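Local coordinates for protein alanine racemase (Corynebacterium glutamicum, PDB 2DY3) that binds pyridoxal-5'-phosphate and combines an N-terminal TIM-barrel domain with a C-terminal, largely beta domain, as alanine racemases do, at residues P26-A31 with G53-G58; E64-R69 with R94-A99; V119-D124 with I150-M155; A269-G274 with D305-S310. All coordinates share one frame; numbering follows the deposited sequence.

Interaction 1: P26-A31 with G53-G58; sequences PAKLMA and GADAFG
The carbonyl oxygen Leu29 O is gripped by two successive amides: Asp55 N at 2.7 Å, lying in the carbonyl plane, and Ala56 N at 3.1 Å, tilted well out of it. Asp55 answers from its other end, because its OD2 accepts Leu29 N at 2.6 Å with a nearly straight bond (163°), through the anti lone pair. Both polar backbone atoms of Leu29 are thus held by Asp55. Beyond this point the pairing is that of two parallel strands: Ala31 N reaches Ala56 O at 2.8 Å, and Gly58 N reaches Ala31 O at 2.9 Å from above the carbonyl plane. On one face Met30 runs out with CG anti to its backbone N (chi1 177°), which sets CG 3.6 Å from Gly58 N; the bend at its end brings CE to Ala56 CB at 4.0 Å. On the other face Ala31 CB meets the CD1–CE1 side of the Phe57 ring, CD1 at 3.7 Å, and helix 42-50 covers both residues. Strands 28-32 and 56-59 are neighbours in the TIM barrel. The carboxylate thus takes a backbone N-H just ahead of the first bridged pair, an interaction likely to favour its ionised form.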
loop_
_atom_site.group_PDB
_atom_site.type_symbol
_atom_site.label_atom_id
_atom_site.label_comp_id
_atom_site.label_asym_id
_atom_site.label_seq_id
_atom_site.Cartn_x
_atom_site.Cartn_y
_atom_site.Cartn_z
ATOM N N PRO B 26 -2.505 -12.366 -35.090
ATOM C CA PRO B 26 -3.280 -13.604 -34.952
ATOM C C PRO B 26 -3.210 -14.223 -33.552
ATOM O O PRO B 26 -4.057 -15.039 -33.182
ATOM C CB PRO B 26 -2.658 -14.507 -36.012
ATOM C CG PRO B 26 -1.205 -14.129 -35.920
ATOM C CD PRO B 26 -1.261 -12.606 -35.843
ATOM N N ALA B 27 -2.201 -13.832 -32.779
ATOM C CA ALA B 27 -2.032 -14.354 -31.424
ATOM C C ALA B 27 -3.106 -13.810 -30.493
ATOM O O ALA B 27 -3.556 -12.675 -30.647
ATOM C CB ALA B 27 -0.650 -13.988 -30.890
ATOM N N LYS B 28 -3.523 -14.620 -29.527
ATOM C CA LYS B 28 -4.539 -14.184 -28.575
ATOM C C LYS B 28 -3.922 -13.197 -27.591
ATOM O O LYS B 28 -2.729 -13.258 -27.311
ATOM C CB LYS B 28 -5.119 -15.389 -27.835
ATOM C CG LYS B 28 -5.872 -16.345 -28.750
ATOM C CD LYS B 28 -6.403 -17.556 -28.001
ATOM C CE LYS B 28 -7.189 -18.469 -28.936
ATOM N NZ LYS B 28 -7.735 -19.670 -28.240
ATOM N N LEU B 29 -4.744 -12.289 -27.078
ATOM C CA LEU B 29 -4.283 -11.273 -26.141
ATOM C C LEU B 29 -4.787 -11.512 -24.722
ATOM O O LEU B 29 -5.965 -11.325 -24.447
ATOM C CB LEU B 29 -4.763 -9.889 -26.595
ATOM C CG LEU B 29 -3.894 -8.634 -26.446
ATOM C CD1 LEU B 29 -4.821 -7.436 -26.330
ATOM C CD2 LEU B 29 -2.983 -8.710 -25.239
ATOM N N MET B 30 -3.895 -11.933 -23.828
ATOM C CA MET B 30 -4.262 -12.140 -22.428
ATOM C C MET B 30 -3.814 -10.901 -21.673
ATOM O O MET B 30 -2.633 -10.567 -21.670
ATOM C CB MET B 30 -3.558 -13.359 -21.827
ATOM C CG MET B 30 -3.870 -13.555 -20.339
ATOM S SD MET B 30 -3.057 -14.991 -19.590
ATOM C CE MET B 30 -4.350 -16.240 -19.845
ATOM N N ALA B 31 -4.756 -10.219 -21.038
ATOM C CA ALA B 31 -4.430 -9.013 -20.285
ATOM C C ALA B 31 -4.110 -9.352 -18.833
ATOM O O ALA B 31 -4.952 -9.888 -18.112
ATOM C CB ALA B 31 -5.598 -8.028 -20.346
ATOM N N GLY B 53 -11.021 -5.974 -27.114
ATOM C CA GLY B 53 -10.215 -7.005 -27.737
ATOM C C GLY B 53 -9.566 -8.096 -26.910
ATOM O O GLY B 53 -9.215 -9.134 -27.466
ATOM N N ALA B 54 -9.394 -7.890 -25.609
ATOM C CA ALA B 54 -8.762 -8.918 -24.785
ATOM C C ALA B 54 -9.414 -10.283 -24.990
ATOM O O ALA B 54 -10.633 -10.420 -24.916
ATOM C CB ALA B 54 -8.823 -8.529 -23.305
ATOM N N ASP B 55 -8.587 -11.291 -25.241
ATOM C CA ASP B 55 -9.066 -12.654 -25.450
ATOM C C ASP B 55 -9.104 -13.413 -24.136
ATOM O O ASP B 55 -9.810 -14.415 -23.995
ATOM C CB ASP B 55 -8.139 -13.379 -26.420
ATOM C CG ASP B 55 -8.153 -12.757 -27.795
ATOM O OD1 ASP B 55 -9.206 -12.840 -28.458
ATOM O OD2 ASP B 55 -7.127 -12.179 -28.203
ATOM N N ALA B 56 -8.341 -12.922 -23.167
ATOM C CA ALA B 56 -8.268 -13.576 -21.868
ATOM C C ALA B 56 -7.639 -12.651 -20.837
ATOM O O ALA B 56 -7.174 -11.560 -21.171
ATOM C CB ALA B 56 -7.451 -14.858 -21.990
ATOM N N PHE B 57 -7.632 -13.093 -19.582
ATOM C CA PHE B 57 -7.054 -12.315 -18.492
ATOM C C PHE B 57 -6.181 -13.196 -17.613
ATOM O O PHE B 57 -6.468 -14.381 -17.416
ATOM C CB PHE B 57 -8.160 -11.691 -17.642
ATOM C CG PHE B 57 -8.883 -10.561 -18.322
ATOM C CD1 PHE B 57 -8.372 -9.273 -18.286
ATOM C CD2 PHE B 57 -10.060 -10.795 -19.017
ATOM C CE1 PHE B 57 -9.024 -8.230 -18.936
ATOM C CE2 PHE B 57 -10.717 -9.763 -19.669
ATOM C CZ PHE B 57 -10.196 -8.475 -19.626
ATOM N N GLY B 58 -5.111 -12.614 -17.094
ATOM C CA GLY B 58 -4.220 -13.356 -16.230
ATOM C C GLY B 58 -4.099 -12.670 -14.883
ATOM O O GLY B 58 -3.961 -11.439 -14.811
#

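Interaction 2: E64-R69 with R94-A99; sequences EAMQLR and RNIDLA
Ala65 and Ile96 make the tight part of this contact. The methyl Ala65 CB rests against both branches of the isoleucine, 3.6 Å from Ile96 CG2 and 3.6 Å from Ile96 CD1, while Met66 CG closes on the same CD1, also at 3.6 Å, the two side chains crossing at about a right angle. Next to this apolar patch the Arg69 chain turns at chi2 (-72°), which swings its guanidinium edge to two consecutive carbonyls. Its NE donates to Arg94 O at 2.9 Å, nearly along the C=O axis, and NH2 donates to Asn95 O at 2.8 Å in an almost straight bond (171°). Both oxygens lie within a few degrees of the guanidinium plane, and NH1 bonds to the carbonyls of Ile73 and Gln75, which fixes the rotation of the group. The accepting carbonyls belong to the turn that ends helix 88-92, where Asn95, with positive phi, is the C-prime residue of a Schellman motif. On the solvent side Asn95 is exposed and Arg94 partly so. There Arg69 CB lies over one face of the Arg94 guanidinium, 3.7 Å from Arg94 CZ, a polar group against a methylene instead of interlocked methyls, and the Arg94 charge is paired to Asp70. Helix 62-70 bears on the link between helix 88-92 and strand 97-100, while Ala65 also packs on Val59 of strand 56-59 and Val77 of strand 76-81.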
loop_
_atom_site.group_PDB
_atom_site.type_symbol
_atom_site.label_atom_id
_atom_site.label_comp_id
_atom_site.label_asym_id
_atom_site.label_seq_id
_atom_site.Cartn_x
_atom_site.Cartn_y
_atom_site.Cartn_z
ATOM N N GLU B 64 -8.260 -13.121 -6.956
ATOM C CA GLU B 64 -8.288 -12.142 -8.049
ATOM C C GLU B 64 -9.053 -12.714 -9.233
ATOM O O GLU B 64 -9.838 -12.020 -9.875
ATOM C CB GLU B 64 -6.874 -11.773 -8.502
ATOM C CG GLU B 64 -6.044 -11.060 -7.440
ATOM C CD GLU B 64 -4.630 -10.785 -7.910
ATOM O OE1 GLU B 64 -4.050 -11.668 -8.567
ATOM O OE2 GLU B 64 -4.097 -9.691 -7.617
ATOM N N ALA B 65 -8.816 -13.986 -9.526
ATOM C CA ALA B 65 -9.510 -14.629 -10.634
ATOM C C ALA B 65 -11.015 -14.634 -10.359
ATOM O O ALA B 65 -11.816 -14.330 -11.242
ATOM C CB ALA B 65 -9.001 -16.052 -10.819
ATOM N N MET B 66 -11.396 -14.965 -9.131
ATOM C CA MET B 66 -12.809 -14.995 -8.763
ATOM C C MET B 66 -13.430 -13.598 -8.820
ATOM O O MET B 66 -14.610 -13.453 -9.152
ATOM C CB MET B 66 -12.988 -15.637 -7.375
ATOM C CG MET B 66 -12.881 -17.173 -7.408
ATOM S SD MET B 66 -13.016 -18.043 -5.816
ATOM C CE MET B 66 -14.834 -18.123 -5.626
ATOM N N GLN B 67 -12.633 -12.573 -8.519
ATOM C CA GLN B 67 -13.117 -11.191 -8.565
ATOM C C GLN B 67 -13.428 -10.810 -10.019
ATOM O O GLN B 67 -14.367 -10.057 -10.291
ATOM C CB GLN B 67 -12.069 -10.231 -7.973
ATOM C CG GLN B 67 -12.447 -8.745 -8.069
ATOM C CD GLN B 67 -11.411 -7.817 -7.445
ATOM O OE1 GLN B 67 -10.207 -8.056 -7.546
ATOM N NE2 GLN B 67 -11.877 -6.743 -6.810
ATOM N N LEU B 68 -12.640 -11.336 -10.955
ATOM C CA LEU B 68 -12.871 -11.052 -12.367
ATOM C C LEU B 68 -14.223 -11.613 -12.802
ATOM O O LEU B 68 -14.979 -10.957 -13.519
ATOM C CB LEU B 68 -11.754 -11.651 -13.228
ATOM C CG LEU B 68 -10.413 -10.924 -13.097
ATOM C CD1 LEU B 68 -9.388 -11.545 -14.030
ATOM C CD2 LEU B 68 -10.613 -9.452 -13.425
ATOM N N ARG B 69 -14.523 -12.834 -12.371
ATOM C CA ARG B 69 -15.793 -13.449 -12.722
ATOM C C ARG B 69 -16.913 -12.641 -12.084
ATOM O O ARG B 69 -17.968 -12.467 -12.686
ATOM C CB ARG B 69 -15.843 -14.906 -12.247
ATOM C CG ARG B 69 -15.016 -15.870 -13.098
ATOM C CD ARG B 69 -15.639 -16.138 -14.474
ATOM N NE ARG B 69 -14.811 -17.053 -15.262
ATOM C CZ ARG B 69 -14.175 -16.727 -16.386
ATOM N NH1 ARG B 69 -14.269 -15.501 -16.882
ATOM N NH2 ARG B 69 -13.418 -17.626 -17.001
ATOM N N ARG B 94 -15.922 -21.874 -11.082
ATOM C CA ARG B 94 -16.165 -20.584 -11.720
ATOM C C ARG B 94 -15.464 -20.473 -13.078
ATOM O O ARG B 94 -15.238 -19.372 -13.589
ATOM C CB ARG B 94 -15.701 -19.458 -10.789
ATOM C CG ARG B 94 -16.417 -19.447 -9.443
ATOM C CD ARG B 94 -17.366 -18.270 -9.334
ATOM N NE ARG B 94 -16.712 -17.109 -8.752
ATOM C CZ ARG B 94 -17.150 -15.860 -8.867
ATOM N NH1 ARG B 94 -18.250 -15.590 -9.558
ATOM N NH2 ARG B 94 -16.492 -14.881 -8.268
ATOM N N ASN B 95 -15.127 -21.619 -13.658
ATOM C CA ASN B 95 -14.462 -21.667 -14.956
ATOM C C ASN B 95 -13.162 -20.870 -14.973
ATOM O O ASN B 95 -12.878 -20.132 -15.914
ATOM C CB ASN B 95 -15.404 -21.165 -16.058
ATOM C CG ASN B 95 -14.795 -21.283 -17.448
ATOM O OD1 ASN B 95 -14.194 -22.307 -17.794
ATOM N ND2 ASN B 95 -14.956 -20.240 -18.255
ATOM N N ILE B 96 -12.376 -21.024 -13.918
ATOM C CA ILE B 96 -11.090 -20.349 -13.824
ATOM C C ILE B 96 -9.996 -21.372 -14.121
ATOM O O ILE B 96 -9.955 -22.440 -13.512
ATOM C CB ILE B 96 -10.865 -19.763 -12.405
ATOM C CG1 ILE B 96 -11.853 -18.621 -12.159
ATOM C CG2 ILE B 96 -9.421 -19.274 -12.262
ATOM C CD1 ILE B 96 -11.902 -18.137 -10.722
ATOM N N ASP B 97 -9.132 -21.061 -15.083
ATOM C CA ASP B 97 -8.037 -21.960 -15.419
ATOM C C ASP B 97 -6.989 -21.879 -14.312
ATOM O O ASP B 97 -6.692 -20.797 -13.809
ATOM C CB ASP B 97 -7.389 -21.566 -16.752
ATOM C CG ASP B 97 -8.305 -21.779 -17.943
ATOM O OD1 ASP B 97 -7.787 -21.819 -19.072
ATOM O OD2 ASP B 97 -9.533 -21.899 -17.759
ATOM N N LEU B 98 -6.433 -23.026 -13.937
ATOM C CA LEU B 98 -5.418 -23.071 -12.897
ATOM C C LEU B 98 -4.098 -23.538 -13.474
ATOM O O LEU B 98 -4.055 -24.483 -14.265
ATOM C CB LEU B 98 -5.832 -24.037 -11.782
ATOM C CG LEU B 98 -7.061 -23.689 -10.949
ATOM C CD1 LEU B 98 -7.355 -24.826 -9.982
ATOM C CD2 LEU B 98 -6.822 -22.380 -10.202
ATOM N N ALA B 99 -3.018 -22.874 -13.084
ATOM C CA ALA B 99 -1.695 -23.262 -13.551
ATOM C C ALA B 99 -1.174 -24.422 -12.703
ATOM O O ALA B 99 -1.387 -24.458 -11.489
ATOM C CB ALA B 99 -0.731 -22.082 -13.441
#

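Interaction 3: V119-D124 with I150-M155; sequences VSIKID and IEVTGM
Val119 and Ile121 bond to the edge of the partner strand through three backbone hydrogen bonds. Val119 N donates to Glu151 O at 3.1 Å and Thr153 N returns a bond to Val119 O at 3.0 Å, placing Val119 beside Val152. The next firm bond, Ile121 N to Gly154 O at 3.0 Å, places Ile121 beside Met155. A step of two residues on one strand thus matches a step of three on the other, Ser120 facing both Thr153 and Gly154, as in a beta bulge. The backbone angles fit this reading: Thr153 turns to a helical psi of -17°, and Gly154 has a positive phi of 157°, at which a side chain would press on the preceding carbonyl. Weaker CA-H...O contacts follow the same line, for example Ser120 CA to Gly154 O at 3.4 Å. The extra residue also brings a methyl, Thr153 CG2, to within 3.1 Å of Val119 O.

Apolar packing gathers on and beside the face that carries Val119, Val152, Ile121 and Met155. Val119 CG2 touches both Ile150 CG2, at 3.7 Å, and Val152 CG2, while the tip of Ile121, CD1, reaches Val152 CG1. Met155 has CG between the backbone N and the carbonyl carbon (chi1 54°), and its SD stops 3.8 Å from Ile123 CG1.

In the barrel this is a beta-alpha-beta unit: helix 134-146 joins the two strands and covers Ile121 with Phe141 and Leu144. Helix 169-186 packs on Met155, and strand 97-100 continues the sheet beyond strand 117-122.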
loop_
_atom_site.group_PDB
_atom_site.type_symbol
_atom_site.label_atom_id
_atom_site.label_comp_id
_atom_site.label_asym_id
_atom_site.label_seq_id
_atom_site.Cartn_x
_atom_site.Cartn_y
_atom_site.Cartn_z
ATOM N N VAL B 119 -6.476 -26.532 -17.211
ATOM C CA VAL B 119 -5.212 -26.219 -16.567
ATOM C C VAL B 119 -4.162 -25.778 -17.584
ATOM O O VAL B 119 -4.251 -26.086 -18.777
ATOM C CB VAL B 119 -4.639 -27.440 -15.789
ATOM C CG1 VAL B 119 -5.621 -27.912 -14.738
ATOM C CG2 VAL B 119 -4.309 -28.561 -16.754
ATOM N N SER B 120 -3.173 -25.040 -17.100
ATOM C CA SER B 120 -2.074 -24.588 -17.939
ATOM C C SER B 120 -0.825 -24.935 -17.148
ATOM O O SER B 120 -0.709 -24.575 -15.976
ATOM C CB SER B 120 -2.166 -23.082 -18.182
ATOM O OG SER B 120 -1.069 -22.642 -18.964
ATOM N N ILE B 121 0.103 -25.652 -17.765
ATOM C CA ILE B 121 1.308 -26.045 -17.055
ATOM C C ILE B 121 2.339 -24.930 -16.992
ATOM O O ILE B 121 2.820 -24.463 -18.023
ATOM C CB ILE B 121 1.982 -27.278 -17.701
ATOM C CG1 ILE B 121 0.952 -28.384 -17.947
ATOM C CG2 ILE B 121 3.058 -27.810 -16.774
ATOM C CD1 ILE B 121 1.514 -29.569 -18.719
ATOM N N LYS B 122 2.661 -24.494 -15.776
ATOM C CA LYS B 122 3.667 -23.460 -15.599
ATOM C C LYS B 122 5.005 -24.187 -15.629
ATOM O O LYS B 122 5.251 -25.093 -14.826
ATOM C CB LYS B 122 3.496 -22.741 -14.260
ATOM C CG LYS B 122 4.604 -21.734 -13.983
ATOM C CD LYS B 122 4.310 -20.895 -12.745
ATOM C CE LYS B 122 5.520 -20.064 -12.349
ATOM N NZ LYS B 122 5.909 -19.120 -13.411
ATOM N N ILE B 123 5.859 -23.796 -16.562
ATOM C CA ILE B 123 7.158 -24.433 -16.715
ATOM C C ILE B 123 8.320 -23.652 -16.116
ATOM O O ILE B 123 8.491 -22.469 -16.394
ATOM C CB ILE B 123 7.486 -24.669 -18.206
ATOM C CG1 ILE B 123 6.477 -25.643 -18.819
ATOM C CG2 ILE B 123 8.921 -25.196 -18.345
ATOM C CD1 ILE B 123 6.477 -27.022 -18.169
ATOM N N ASP B 124 9.110 -24.322 -15.283
ATOM C CA ASP B 124 10.287 -23.689 -14.701
ATOM C C ASP B 124 11.314 -23.846 -15.815
ATOM O O ASP B 124 11.892 -24.918 -15.984
ATOM C CB ASP B 124 10.752 -24.440 -13.450
ATOM C CG ASP B 124 12.082 -23.921 -12.910
ATOM O OD1 ASP B 124 12.822 -23.251 -13.663
ATOM O OD2 ASP B 124 12.398 -24.193 -11.731
ATOM N N ILE B 150 -9.338 -33.734 -16.920
ATOM C CA ILE B 150 -8.436 -32.593 -17.025
ATOM C C ILE B 150 -8.058 -32.246 -18.458
ATOM O O ILE B 150 -7.646 -33.108 -19.218
ATOM C CB ILE B 150 -7.130 -32.842 -16.246
ATOM C CG1 ILE B 150 -7.420 -32.926 -14.747
ATOM C CG2 ILE B 150 -6.137 -31.739 -16.536
ATOM C CD1 ILE B 150 -6.198 -33.232 -13.932
ATOM N N GLU B 151 -8.208 -30.978 -18.829
ATOM C CA GLU B 151 -7.829 -30.556 -20.170
ATOM C C GLU B 151 -6.649 -29.592 -20.091
ATOM O O GLU B 151 -6.783 -28.471 -19.602
ATOM C CB GLU B 151 -8.980 -29.857 -20.895
ATOM C CG GLU B 151 -8.563 -29.424 -22.303
ATOM C CD GLU B 151 -9.471 -28.377 -22.931
ATOM O OE1 GLU B 151 -9.135 -27.905 -24.039
ATOM O OE2 GLU B 151 -10.510 -28.025 -22.335
ATOM N N VAL B 152 -5.491 -30.036 -20.556
ATOM C CA VAL B 152 -4.315 -29.192 -20.548
ATOM C C VAL B 152 -4.433 -28.289 -21.767
ATOM O O VAL B 152 -4.240 -28.730 -22.896
ATOM C CB VAL B 152 -3.027 -30.030 -20.642
ATOM C CG1 VAL B 152 -1.816 -29.119 -20.750
ATOM C CG2 VAL B 152 -2.909 -30.930 -19.417
ATOM N N THR B 153 -4.761 -27.025 -21.534
ATOM C CA THR B 153 -4.930 -26.066 -22.617
ATOM C C THR B 153 -3.610 -25.607 -23.224
ATOM O O THR B 153 -3.587 -25.047 -24.324
ATOM C CB THR B 153 -5.689 -24.824 -22.143
ATOM O OG1 THR B 153 -5.941 -23.973 -23.269
ATOM C CG2 THR B 153 -4.865 -24.059 -21.104
ATOM N N GLY B 154 -2.522 -25.841 -22.495
ATOM C CA GLY B 154 -1.203 -25.457 -22.969
ATOM C C GLY B 154 -0.226 -25.287 -21.820
ATOM O O GLY B 154 -0.489 -25.728 -20.697
ATOM N N MET B 155 0.916 -24.667 -22.104
ATOM C CA MET B 155 1.926 -24.403 -21.084
ATOM C C MET B 155 2.500 -23.006 -21.292
ATOM O O MET B 155 2.371 -22.409 -22.366
ATOM C CB MET B 155 3.054 -25.449 -21.116
ATOM C CG MET B 155 3.743 -25.637 -22.457
ATOM S SD MET B 155 5.238 -26.649 -22.289
ATOM C CE MET B 155 4.550 -28.225 -21.864
#

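Interaction 4: A269-G274 with D305-S310; sequences AVVPAG and DQFVIS
Val271 and Phe307 form a hydrogen-bonded pair in the antiparallel sheet of the C-terminal domain, where strand 267-271 runs beside strand 307-312. Val271 N reaches Phe307 O at 3.1 Å in a nearly straight bond (175°), whereas the return bond, Phe307 N to Val271 O, is weak. Two residues away Ala269 and Ile309 pair through both amides, Ala269 N to Ile309 O at 2.9 Å, with donors lying in the carbonyl planes. Between them Val270 and Val308 make a non-hydrogen-bonded pair on the reverse face.

Val271 CG1 sits over one face of the Phe307 ring, toward its rim, in a CH-pi contact 3.6 Å from the ring centroid and 24° off the normal. CG2 also meets the ring, 3.5 Å from Phe307 CZ. In the model Val271 chi1 is 12°, with CG1 nearly eclipsing the backbone N, which suggests strain if the modelled rotamer is right. The strand then ends in an inverse gamma turn centred on Pro272, in which Ala273 N bonds back to Val271 O at 2.7 Å. The turn carries Ala273 O to the edge of the same ring, 3.0 Å from Phe307 CD1, and also beside Gln306 CA. Gly274 follows close to the backbone of Asp305 and Gln306, where a side chain would clash. On the other face Val270 CG1 touches the Gln306 amide, 3.5 Å from CD. Asp305 OD1 forms a salt bridge with Arg355, and the residue touches a bound pyridoxal-5'-phosphate and packs on Lys34 of the second subunit.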
loop_
_atom_site.group_PDB
_atom_site.type_symbol
_atom_site.label_atom_id
_atom_site.label_comp_id
_atom_site.label_asym_id
_atom_site.label_seq_id
_atom_site.Cartn_x
_atom_site.Cartn_y
_atom_site.Cartn_z
ATOM N N ALA B 269 5.230 24.386 1.059
ATOM C CA ALA B 269 3.841 23.979 0.930
ATOM C C ALA B 269 3.718 22.559 1.470
ATOM O O ALA B 269 4.625 21.740 1.315
ATOM C CB ALA B 269 3.397 24.033 -0.539
ATOM N N VAL B 270 2.600 22.280 2.126
ATOM C CA VAL B 270 2.366 20.957 2.676
ATOM C C VAL B 270 1.409 20.205 1.765
ATOM O O VAL B 270 0.362 20.727 1.396
ATOM C CB VAL B 270 1.752 21.048 4.088
ATOM C CG1 VAL B 270 1.560 19.652 4.667
ATOM C CG2 VAL B 270 2.663 21.872 4.996
ATOM N N VAL B 271 1.779 18.995 1.363
ATOM C CA VAL B 271 0.891 18.202 0.527
ATOM C C VAL B 271 0.478 16.991 1.354
ATOM O O VAL B 271 1.315 16.266 1.885
ATOM C CB VAL B 271 1.570 17.805 -0.820
ATOM C CG1 VAL B 271 3.051 18.096 -0.758
ATOM C CG2 VAL B 271 1.296 16.354 -1.153
ATOM N N PRO B 272 -0.837 16.790 1.503
ATOM C CA PRO B 272 -1.492 15.716 2.252
ATOM C C PRO B 272 -1.260 14.288 1.771
ATOM O O PRO B 272 -2.203 13.594 1.405
ATOM C CB PRO B 272 -2.968 16.114 2.193
ATOM C CG PRO B 272 -3.076 16.718 0.843
ATOM C CD PRO B 272 -1.839 17.606 0.794
ATOM N N ALA B 273 -0.003 13.858 1.790
ATOM C CA ALA B 273 0.366 12.500 1.396
ATOM C C ALA B 273 1.630 12.114 2.165
ATOM O O ALA B 273 2.619 12.850 2.129
ATOM C CB ALA B 273 0.614 12.435 -0.105
ATOM N N GLY B 274 1.583 10.972 2.863
ATOM C CA GLY B 274 2.723 10.501 3.644
ATOM C C GLY B 274 3.043 9.031 3.389
ATOM O O GLY B 274 2.428 8.414 2.519
ATOM N N ASP B 305 1.542 11.255 7.345
ATOM C CA ASP B 305 0.416 11.795 6.591
ATOM C C ASP B 305 0.751 12.879 5.580
ATOM O O ASP B 305 -0.123 13.306 4.825
ATOM C CB ASP B 305 -0.628 12.347 7.566
ATOM C CG ASP B 305 -0.938 11.387 8.692
ATOM O OD1 ASP B 305 -1.428 10.269 8.425
ATOM O OD2 ASP B 305 -0.685 11.758 9.851
ATOM N N GLN B 306 2.003 13.326 5.549
ATOM C CA GLN B 306 2.358 14.399 4.636
ATOM C C GLN B 306 3.853 14.599 4.400
ATOM O O GLN B 306 4.698 14.027 5.094
ATOM C CB GLN B 306 1.760 15.712 5.170
ATOM C CG GLN B 306 1.967 15.898 6.682
ATOM C CD GLN B 306 1.429 17.217 7.220
ATOM O OE1 GLN B 306 0.240 17.519 7.100
ATOM N NE2 GLN B 306 2.308 18.008 7.824
ATOM N N PHE B 307 4.165 15.404 3.388
ATOM C CA PHE B 307 5.542 15.763 3.081
ATOM C C PHE B 307 5.530 17.223 2.651
ATOM O O PHE B 307 4.468 17.783 2.362
ATOM C CB PHE B 307 6.162 14.872 1.994
ATOM C CG PHE B 307 5.542 15.013 0.633
ATOM C CD1 PHE B 307 4.533 14.155 0.225
ATOM C CD2 PHE B 307 6.021 15.957 -0.270
ATOM C CE1 PHE B 307 4.019 14.229 -1.051
ATOM C CE2 PHE B 307 5.507 16.034 -1.551
ATOM C CZ PHE B 307 4.507 15.169 -1.943
ATOM N N VAL B 308 6.704 17.839 2.606
ATOM C CA VAL B 308 6.800 19.253 2.267
ATOM C C VAL B 308 7.612 19.515 1.008
ATOM O O VAL B 308 8.528 18.761 0.669
ATOM C CB VAL B 308 7.450 20.034 3.442
ATOM C CG1 VAL B 308 7.319 21.530 3.226
ATOM C CG2 VAL B 308 6.814 19.606 4.756
ATOM N N ILE B 309 7.264 20.599 0.323
ATOM C CA ILE B 309 7.965 21.004 -0.890
ATOM C C ILE B 309 8.354 22.472 -0.737
ATOM O O ILE B 309 7.661 23.240 -0.053
ATOM C CB ILE B 309 7.070 20.852 -2.147
ATOM C CG1 ILE B 309 5.864 21.792 -2.052
ATOM C CG2 ILE B 309 6.591 19.414 -2.277
ATOM C CD1 ILE B 309 5.008 21.802 -3.306
ATOM N N SER B 310 9.462 22.859 -1.360
ATOM C CA SER B 310 9.912 24.238 -1.278
ATOM C C SER B 310 9.444 25.030 -2.490
ATOM O O SER B 310 9.616 24.612 -3.636
ATOM C CB SER B 310 11.441 24.310 -1.156
ATOM O OG SER B 310 12.080 23.659 -2.236
#

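Interactions 1, 2 and 3 belong to the N-terminal barrel, with centres 15 to 17 Å apart, whereas the centre of interaction 4, in the C-terminal domain, is 40 Å or more from theirs. Interactions 1 and 3 join neighbouring parallel strands and are buried; a carboxylate joins the backbone bonds of the first, a bulge-like irregularity and aliphatic packing mark the third. Interaction 2, nearer the surface between a helix and the turn leading into a strand, relies on arginine. Its Leu68 CD1 packs on Phe57 CB, and its Leu98 O probably accepts Ser120 N. Interaction 4, buried and antiparallel, has five residues within reach of the second subunit, against one each in 2 and 3 and none in 1.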